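PDB 2G5X: ribosome-inactivating protein from Lychnis chalcedonica, which belongs to the ribosome-inactivating proteins of plants, a family named for its effect on ribosomes, and folds into a mixed beta-sheet packed with a largely helical region. Local coordinates for residues 6-11 and 185-190; 138-143 and 161-166; 201-206 and 226-231. One frame throughout, in Å; residues are numbered along the deposited sequence.

Contact 1 (6-11 and 185-190)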
loop_
_atom_site.group_PDB
_atom_site.type_symbol
_atom_site.label_atom_id
_atom_site.label_comp_id
_atom_site.label_asym_id
_atom_site.label_seq_id
_atom_site.Cartn_x
_atom_site.Cartn_y
_atom_site.Cartn_z
ATOM N N VAL A 6 3.237 1.400 13.191
ATOM C CA VAL A 6 2.087 2.285 13.060
ATOM C C VAL A 6 1.903 3.131 14.315
ATOM O O VAL A 6 1.280 2.698 15.287
ATOM C CB VAL A 6 0.818 1.464 12.768
ATOM C CG1 VAL A 6 -0.354 2.386 12.511
ATOM C CG2 VAL A 6 1.059 0.558 11.552
ATOM N N ASP A 7 2.448 4.343 14.268
ATOM C CA ASP A 7 2.410 5.269 15.394
ATOM C C ASP A 7 2.383 6.717 14.888
ATOM O O ASP A 7 2.532 6.970 13.692
ATOM C CB ASP A 7 3.647 5.025 16.267
ATOM C CG ASP A 7 3.447 5.445 17.706
ATOM O OD1 ASP A 7 4.386 5.240 18.507
ATOM O OD2 ASP A 7 2.364 5.973 18.040
ATOM N N SER A 8 2.218 7.666 15.805
ATOM C CA SER A 8 2.121 9.081 15.448
ATOM C C SER A 8 3.415 9.847 15.161
ATOM O O SER A 8 3.423 11.080 15.190
ATOM C CB SER A 8 1.329 9.816 16.532
ATOM O OG SER A 8 1.899 9.603 17.812
ATOM N N ASP A 9 4.494 9.129 14.869
ATOM C CA ASP A 9 5.781 9.760 14.566
ATOM C C ASP A 9 5.865 9.966 13.050
ATOM O O ASP A 9 6.153 9.034 12.310
ATOM C CB ASP A 9 6.913 8.850 15.060
ATOM C CG ASP A 9 8.294 9.455 14.866
ATOM O OD1 ASP A 9 9.226 9.012 15.572
ATOM O OD2 ASP A 9 8.459 10.352 14.010
ATOM N N SER A 10 5.614 11.192 12.591
ATOM C CA SER A 10 5.625 11.480 11.158
ATOM C C SER A 10 6.993 11.338 10.500
ATOM O O SER A 10 7.083 11.064 9.303
ATOM C CB SER A 10 5.070 12.884 10.890
ATOM O OG SER A 10 5.989 13.884 11.288
ATOM N N ALA A 11 8.059 11.527 11.270
ATOM C CA ALA A 11 9.401 11.397 10.714
ATOM C C ALA A 11 9.635 9.951 10.287
ATOM O O ALA A 11 10.151 9.700 9.198
ATOM C CB ALA A 11 10.451 11.828 11.741
ATOM N N GLY A 185 -3.347 12.834 9.609
ATOM C CA GLY A 185 -3.563 11.461 10.036
ATOM C C GLY A 185 -2.636 10.839 11.058
ATOM O O GLY A 185 -2.656 9.621 11.235
ATOM N N MET A 186 -1.832 11.652 11.733
ATOM C CA MET A 186 -0.916 11.131 12.740
ATOM C C MET A 186 -1.601 11.013 14.100
ATOM O O MET A 186 -1.483 9.990 14.777
ATOM C CB MET A 186 0.321 12.031 12.859
ATOM C CG MET A 186 1.330 11.894 11.719
ATOM S SD MET A 186 2.088 10.242 11.575
ATOM C CE MET A 186 1.188 9.590 10.175
ATOM N N TYR A 187 -2.325 12.060 14.491
ATOM C CA TYR A 187 -3.024 12.075 15.776
ATOM C C TYR A 187 -4.537 12.040 15.622
ATOM O O TYR A 187 -5.269 11.953 16.611
ATOM C CB TYR A 187 -2.649 13.325 16.572
ATOM C CG TYR A 187 -1.175 13.452 16.856
ATOM C CD1 TYR A 187 -0.313 14.016 15.921
ATOM C CD2 TYR A 187 -0.638 12.999 18.061
ATOM C CE1 TYR A 187 1.054 14.131 16.178
ATOM C CE2 TYR A 187 0.723 13.107 18.326
ATOM C CZ TYR A 187 1.560 13.675 17.380
ATOM O OH TYR A 187 2.907 13.790 17.639
ATOM N N SER A 188 -5.004 12.109 14.382
ATOM C CA SER A 188 -6.436 12.112 14.119
ATOM C C SER A 188 -6.756 11.241 12.915
ATOM O O SER A 188 -5.904 10.500 12.427
ATOM C CB SER A 188 -6.904 13.541 13.837
ATOM O OG SER A 188 -8.309 13.661 13.967
ATOM N N SER A 189 -7.997 11.334 12.450
ATOM C CA SER A 189 -8.434 10.584 11.281
ATOM C C SER A 189 -8.996 11.576 10.270
ATOM O O SER A 189 -9.440 12.663 10.640
ATOM C CB SER A 189 -9.516 9.575 11.664
ATOM O OG SER A 189 -10.701 10.236 12.057
ATOM N N PHE A 190 -8.961 11.210 8.994
ATOM C CA PHE A 190 -9.492 12.075 7.948
ATOM C C PHE A 190 -9.943 11.243 6.754
ATOM O O PHE A 190 -9.594 10.066 6.638
ATOM C CB PHE A 190 -8.446 13.110 7.498
ATOM C CG PHE A 190 -7.332 12.539 6.655
ATOM C CD1 PHE A 190 -6.313 11.786 7.231
ATOM C CD2 PHE A 190 -7.309 12.756 5.279
ATOM C CE1 PHE A 190 -5.286 11.257 6.447
ATOM C CE2 PHE A 190 -6.289 12.232 4.486
ATOM C CZ PHE A 190 -5.274 11.481 5.071
HETATM O O HOH W 1 3.752 11.270 18.596
#

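Contact 2 (138-143 and 161-166)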
loop_
_atom_site.group_PDB
_atom_site.type_symbol
_atom_site.label_atom_id
_atom_site.label_comp_id
_atom_site.label_asym_id
_atom_site.label_seq_id
_atom_site.Cartn_x
_atom_site.Cartn_y
_atom_site.Cartn_z
ATOM N N SER A 138 -4.718 5.704 14.134
ATOM C CA SER A 138 -5.676 4.974 14.958
ATOM C C SER A 138 -6.569 4.068 14.116
ATOM O O SER A 138 -6.853 2.935 14.501
ATOM C CB SER A 138 -6.536 5.950 15.762
ATOM O OG SER A 138 -5.719 6.759 16.589
ATOM N N SER A 139 -7.000 4.573 12.964
ATOM C CA SER A 139 -7.856 3.806 12.065
ATOM C C SER A 139 -7.146 2.535 11.609
ATOM O O SER A 139 -7.732 1.448 11.596
ATOM C CB SER A 139 -8.232 4.652 10.845
ATOM O OG SER A 139 -8.906 5.839 11.233
ATOM N N LEU A 140 -5.879 2.673 11.232
ATOM C CA LEU A 140 -5.106 1.525 10.779
ATOM C C LEU A 140 -4.857 0.528 11.915
ATOM O O LEU A 140 -4.915 -0.686 11.701
ATOM C CB LEU A 140 -3.775 1.992 10.172
ATOM C CG LEU A 140 -2.857 0.892 9.638
ATOM C CD1 LEU A 140 -3.619 -0.012 8.671
ATOM C CD2 LEU A 140 -1.653 1.530 8.952
ATOM N N GLN A 141 -4.590 1.026 13.119
ATOM C CA GLN A 141 -4.355 0.128 14.251
ATOM C C GLN A 141 -5.601 -0.713 14.534
ATOM O O GLN A 141 -5.505 -1.910 14.802
ATOM C CB GLN A 141 -3.974 0.917 15.509
ATOM C CG GLN A 141 -2.650 1.669 15.408
ATOM C CD GLN A 141 -2.360 2.497 16.649
ATOM O OE1 GLN A 141 -3.276 2.899 17.362
ATOM N NE2 GLN A 141 -1.084 2.769 16.902
ATOM N N THR A 142 -6.767 -0.079 14.465
ATOM C CA THR A 142 -8.027 -0.771 14.718
ATOM C C THR A 142 -8.289 -1.839 13.660
ATOM O O THR A 142 -8.679 -2.966 13.986
ATOM C CB THR A 142 -9.213 0.220 14.742
ATOM O OG1 THR A 142 -9.061 1.118 15.851
ATOM C CG2 THR A 142 -10.531 -0.524 14.877
ATOM N N ALA A 143 -8.065 -1.488 12.396
ATOM C CA ALA A 143 -8.291 -2.428 11.299
ATOM C C ALA A 143 -7.329 -3.610 11.407
ATOM O O ALA A 143 -7.695 -4.756 11.145
ATOM C CB ALA A 143 -8.117 -1.718 9.958
ATOM N N ALA A 161 -7.151 -3.573 4.116
ATOM C CA ALA A 161 -6.455 -3.408 2.840
ATOM C C ALA A 161 -6.588 -1.995 2.262
ATOM O O ALA A 161 -5.610 -1.414 1.803
ATOM C CB ALA A 161 -6.974 -4.429 1.832
ATOM N N LEU A 162 -7.798 -1.447 2.282
ATOM C CA LEU A 162 -8.022 -0.108 1.744
ATOM C C LEU A 162 -7.267 0.970 2.513
ATOM O O LEU A 162 -6.708 1.887 1.912
ATOM C CB LEU A 162 -9.519 0.210 1.728
ATOM C CG LEU A 162 -10.320 -0.469 0.618
ATOM C CD1 LEU A 162 -11.808 -0.273 0.862
ATOM C CD2 LEU A 162 -9.913 0.108 -0.733
ATOM N N ILE A 163 -7.243 0.862 3.839
ATOM C CA ILE A 163 -6.531 1.846 4.642
ATOM C C ILE A 163 -5.035 1.743 4.347
ATOM O O ILE A 163 -4.346 2.758 4.210
ATOM C CB ILE A 163 -6.777 1.632 6.153
ATOM C CG1 ILE A 163 -8.260 1.854 6.477
ATOM C CG2 ILE A 163 -5.921 2.602 6.958
ATOM C CD1 ILE A 163 -8.638 1.497 7.918
ATOM N N SER A 164 -4.542 0.512 4.234
ATOM C CA SER A 164 -3.130 0.280 3.943
ATOM C C SER A 164 -2.755 0.819 2.560
ATOM O O SER A 164 -1.689 1.405 2.384
ATOM C CB SER A 164 -2.812 -1.216 4.016
ATOM O OG SER A 164 -2.925 -1.699 5.347
ATOM N N ILE A 165 -3.628 0.618 1.578
ATOM C CA ILE A 165 -3.361 1.102 0.228
ATOM C C ILE A 165 -3.223 2.627 0.217
ATOM O O ILE A 165 -2.288 3.174 -0.369
ATOM C CB ILE A 165 -4.482 0.656 -0.744
ATOM C CG1 ILE A 165 -4.394 -0.861 -0.954
ATOM C CG2 ILE A 165 -4.364 1.393 -2.072
ATOM C CD1 ILE A 165 -5.592 -1.457 -1.673
ATOM N N GLN A 166 -4.142 3.310 0.889
ATOM C CA GLN A 166 -4.115 4.768 0.953
ATOM C C GLN A 166 -2.869 5.305 1.653
ATOM O O GLN A 166 -2.162 6.157 1.115
ATOM C CB GLN A 166 -5.351 5.282 1.700
ATOM C CG GLN A 166 -6.664 5.067 0.976
ATOM C CD GLN A 166 -6.954 6.158 -0.032
ATOM O OE1 GLN A 166 -6.135 6.447 -0.904
ATOM N NE2 GLN A 166 -8.129 6.772 0.080
#

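Contact 3 (201-206 and 226-231)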
loop_
_atom_site.group_PDB
_atom_site.type_symbol
_atom_site.label_atom_id
_atom_site.label_comp_id
_atom_site.label_asym_id
_atom_site.label_seq_id
_atom_site.Cartn_x
_atom_site.Cartn_y
_atom_site.Cartn_z
ATOM N N ASN A 201 -6.180 8.501 -9.344
ATOM C CA ASN A 201 -6.503 7.820 -10.593
ATOM C C ASN A 201 -5.609 8.254 -11.752
ATOM O O ASN A 201 -5.404 7.491 -12.698
ATOM C CB ASN A 201 -7.965 8.063 -10.979
ATOM C CG ASN A 201 -8.939 7.399 -10.026
ATOM O OD1 ASN A 201 -8.567 6.524 -9.246
ATOM N ND2 ASN A 201 -10.202 7.799 -10.101
ATOM N N ASN A 202 -5.074 9.472 -11.670
ATOM C CA ASN A 202 -4.221 10.017 -12.725
ATOM C C ASN A 202 -2.715 9.806 -12.538
ATOM O O ASN A 202 -1.910 10.530 -13.127
ATOM C CB ASN A 202 -4.491 11.520 -12.892
ATOM C CG ASN A 202 -5.762 11.806 -13.676
ATOM O OD1 ASN A 202 -6.862 11.860 -13.118
ATOM N ND2 ASN A 202 -5.613 11.986 -14.982
ATOM N N TRP A 203 -2.329 8.816 -11.740
ATOM C CA TRP A 203 -0.908 8.556 -11.510
ATOM C C TRP A 203 -0.145 8.323 -12.817
ATOM O O TRP A 203 0.930 8.886 -13.024
ATOM C CB TRP A 203 -0.732 7.350 -10.575
ATOM C CG TRP A 203 0.706 7.007 -10.275
ATOM C CD1 TRP A 203 1.720 7.882 -9.999
ATOM C CD2 TRP A 203 1.275 5.695 -10.183
ATOM N NE1 TRP A 203 2.883 7.197 -9.740
ATOM C CE2 TRP A 203 2.638 5.853 -9.844
ATOM C CE3 TRP A 203 0.763 4.399 -10.351
ATOM C CZ2 TRP A 203 3.497 4.763 -9.672
ATOM C CZ3 TRP A 203 1.620 3.314 -10.178
ATOM C CH2 TRP A 203 2.972 3.506 -9.841
ATOM N N SER A 204 -0.705 7.503 -13.702
ATOM C CA SER A 204 -0.052 7.205 -14.975
ATOM C C SER A 204 0.086 8.422 -15.890
ATOM O O SER A 204 1.147 8.648 -16.480
ATOM C CB SER A 204 -0.815 6.097 -15.711
ATOM O OG SER A 204 -0.207 5.811 -16.961
ATOM N N LYS A 205 -0.978 9.210 -16.010
ATOM C CA LYS A 205 -0.939 10.385 -16.876
ATOM C C LYS A 205 0.064 11.436 -16.413
ATOM O O LYS A 205 0.711 12.087 -17.234
ATOM C CB LYS A 205 -2.337 10.995 -17.006
ATOM C CG LYS A 205 -3.285 10.127 -17.828
ATOM C CD LYS A 205 -4.656 10.756 -17.972
ATOM C CE LYS A 205 -5.570 9.874 -18.812
ATOM N NZ LYS A 205 -5.033 9.677 -20.189
ATOM N N ILE A 206 0.197 11.597 -15.102
ATOM C CA ILE A 206 1.141 12.561 -14.551
ATOM C C ILE A 206 2.551 12.011 -14.738
ATOM O O ILE A 206 3.468 12.740 -15.124
ATOM C CB ILE A 206 0.870 12.808 -13.053
ATOM C CG1 ILE A 206 -0.496 13.481 -12.887
ATOM C CG2 ILE A 206 1.978 13.674 -12.448
ATOM C CD1 ILE A 206 -1.004 13.516 -11.453
ATOM N N MET A 226 0.749 17.376 -8.329
ATOM C CA MET A 226 1.436 16.492 -9.265
ATOM C C MET A 226 2.848 16.073 -8.863
ATOM O O MET A 226 3.483 15.292 -9.571
ATOM C CB MET A 226 1.481 17.134 -10.658
ATOM C CG MET A 226 0.113 17.330 -11.296
ATOM S SD MET A 226 0.218 17.814 -13.036
ATOM C CE MET A 226 0.613 19.552 -12.871
ATOM N N LYS A 227 3.341 16.579 -7.736
ATOM C CA LYS A 227 4.684 16.235 -7.273
ATOM C C LYS A 227 4.734 14.755 -6.883
ATOM O O LYS A 227 4.332 14.375 -5.781
ATOM C CB LYS A 227 5.064 17.101 -6.068
ATOM C CG LYS A 227 6.547 17.425 -5.961
ATOM C CD LYS A 227 6.883 18.708 -6.715
ATOM C CE LYS A 227 8.386 18.901 -6.847
ATOM N NZ LYS A 227 8.726 20.159 -7.572
ATOM N N LEU A 228 5.238 13.918 -7.783
ATOM C CA LEU A 228 5.292 12.483 -7.516
ATOM C C LEU A 228 6.496 12.013 -6.705
ATOM O O LEU A 228 7.584 12.585 -6.793
ATOM C CB LEU A 228 5.236 11.710 -8.836
ATOM C CG LEU A 228 4.020 12.019 -9.710
ATOM C CD1 LEU A 228 4.058 11.154 -10.956
ATOM C CD2 LEU A 228 2.734 11.772 -8.930
ATOM N N GLY A 229 6.274 10.975 -5.901
ATOM C CA GLY A 229 7.333 10.396 -5.094
ATOM C C GLY A 229 7.828 9.105 -5.728
ATOM O O GLY A 229 8.866 8.568 -5.346
ATOM N N LEU A 230 7.069 8.607 -6.701
ATOM C CA LEU A 230 7.407 7.384 -7.423
ATOM C C LEU A 230 6.789 7.497 -8.810
ATOM O O LEU A 230 5.613 7.837 -8.940
ATOM C CB LEU A 230 6.831 6.152 -6.701
ATOM C CG LEU A 230 7.002 4.790 -7.392
ATOM C CD1 LEU A 230 8.476 4.399 -7.406
ATOM C CD2 LEU A 230 6.187 3.724 -6.660
ATOM N N LEU A 231 7.574 7.227 -9.846
ATOM C CA LEU A 231 7.055 7.305 -11.205
ATOM C C LEU A 231 6.765 5.922 -11.750
ATOM O O LEU A 231 7.409 4.946 -11.375
ATOM C CB LEU A 231 8.057 7.987 -12.148
ATOM C CG LEU A 231 8.513 9.422 -11.878
ATOM C CD1 LEU A 231 9.351 9.900 -13.054
ATOM C CD2 LEU A 231 7.312 10.331 -11.695
#

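Contact 1 (6-11 and 185-190)
M186 and Y187 meet S8 and S10 at the N-terminal end of helix 10-25 in the ribosome-inactivating protein fold, where D9 is the N-cap residue. No direct hydrogen bond crosses the contact. The M186 side chain can be followed outward. Its CB lies 4.0 Å from S8 O. CG, set beside its own backbone N and anti to the carbonyl carbon (chi1 -75°), passes 4.0 Å from S10 CB. SD then comes to 3.8 Å from S10 CA, at the start of the helix. Bends at chi2 and chi3 fold the chain compactly, a shape that an unbranched, flexible methionine adopts easily, and V181 and V137 also pack against it. The helix start is held on its own side by D9 OD2, which receives a weak capping bond from A11 N and a hydrogen bond from K12 N. S8 suits the other half of the contact because it is small enough for its CB to reach both the backbone of M186 and the ring of Y187. This CB approaches M186 O to 3.3 Å and also sits over one face of the Y187 ring, offset toward the rim, in a CH-pi contact 4.0 Å from the ring centroid. Tyrosine fits this exposed edge, since its ring packs while its hydroxyl can bond to water: one water bridges the two residues, 2.6 Å from S8 OG and 2.8 Å from Y187 OH.

Contact 2 (138-143 and 161-166)
A buried, largely apolar helix-helix contact, with no direct hydrogen bond across it, is made in the helical part of the fold where I163 of helix 154-173 reaches L140, A143 and the backbone of S139 on helix 137-145. The two segments run in roughly opposite directions, with a signed crossing angle of -142° and a closest axis approach of 9.7 Å. I163 has the largest share of the contact, its two branches serving different neighbours. The CG2 methyl, anti to the backbone N, meets L140 CD1 at 3.9 Å. The other branch is extended (chi2 173°), bringing CD1 up against helix 137-145, 3.8 Å from A143 CB and equally close to S139 O. That carbonyl oxygen is already engaged inside its own helix, accepting from A143 N, so the methyl beside it costs no hydrogen bond. Such helix-on-helix packing belongs to the core of the ribosome-inactivating protein fold, in which the long helix 154-173 runs through the middle of the molecule. The small CB of A143 suits a place that faces the other helix directly, whereas at position 140 the longer leucine is apt, since its CB points off to one side and its tip leans across. The L140 and I163 side chains slide past each other in opposite directions. L140 CD1 also rests 3.8 Å from S164 OG. That hydroxyl is turned back to its own helix, hydrogen-bonded to F160 O one turn earlier, which lets a polar residue tolerate an apolar neighbour. F160 itself packs on both L140 and A143, while the other methyl of L140, CD2, packs on V6.

Contact 3 (201-206 and 226-231)
The indole of W203 hands its N-H to the backbone of L230: NE1 lies 2.9 Å from L230 O, the hydrogen bond is nearly straight at 162°, and the oxygen sits at the edge of the ring within its plane. Seen from the acceptor, the donor is tilted 27° from the carbonyl plane. CG of W203 is anti to the backbone N (chi1 -180°), and the end of the side chain comes nearer to 226-231 than its CB direction would suggest. Farther round the indole, CZ2 comes to 4.2 Å from L230 CD2. L228 joins this aromatic end to the next helical turn, its CD1 methyl touching W203 CD1 at 4.1 Å and I206 CG2 at 3.6 Å. A leucine, with two methyls at the end of a short stem, suits such a double duty. The beta-branched I206 spreads in turn over M226, with CG2 3.9 Å from M226 CB and CD1 4.0 Å from M226 CG. Outside this shell, R173 makes a cation-pi contact with W203, and the F174 ring meets the indole. Backbone hydrogen bonds tie G229 to R173 and L231 to P35 and T37, fixing the C-terminal segment of this ribosome-inactivating protein beside its last helix. Because tryptophan carries a single polar group on a broad apolar ring, this one bond satisfies its buried N-H while the rest of the ring is left to apolar, aromatic and cation-pi neighbours.

In the fold
Contacts 1 and 2 are neighbours, with centres about 12 Å apart, and they touch through V6 and Q141, a probable hydrogen bond, and through S189 and S139. Helix 137-145, which supplies one half of contact 2, therefore also backs the segments of contact 1. Contact 3 stands apart, its centre about 22 Å from that of contact 2, and joins the last helix to the C-terminal segment. Chemistry follows depth: surface contact 1 combines a buried methionine with serine, tyrosine and a bridging water; contact 2, nearest the centre of the chain, relies on aliphatic packing between helices; contact 3, also buried, adds a direct hydrogen bond to its apolar side chains.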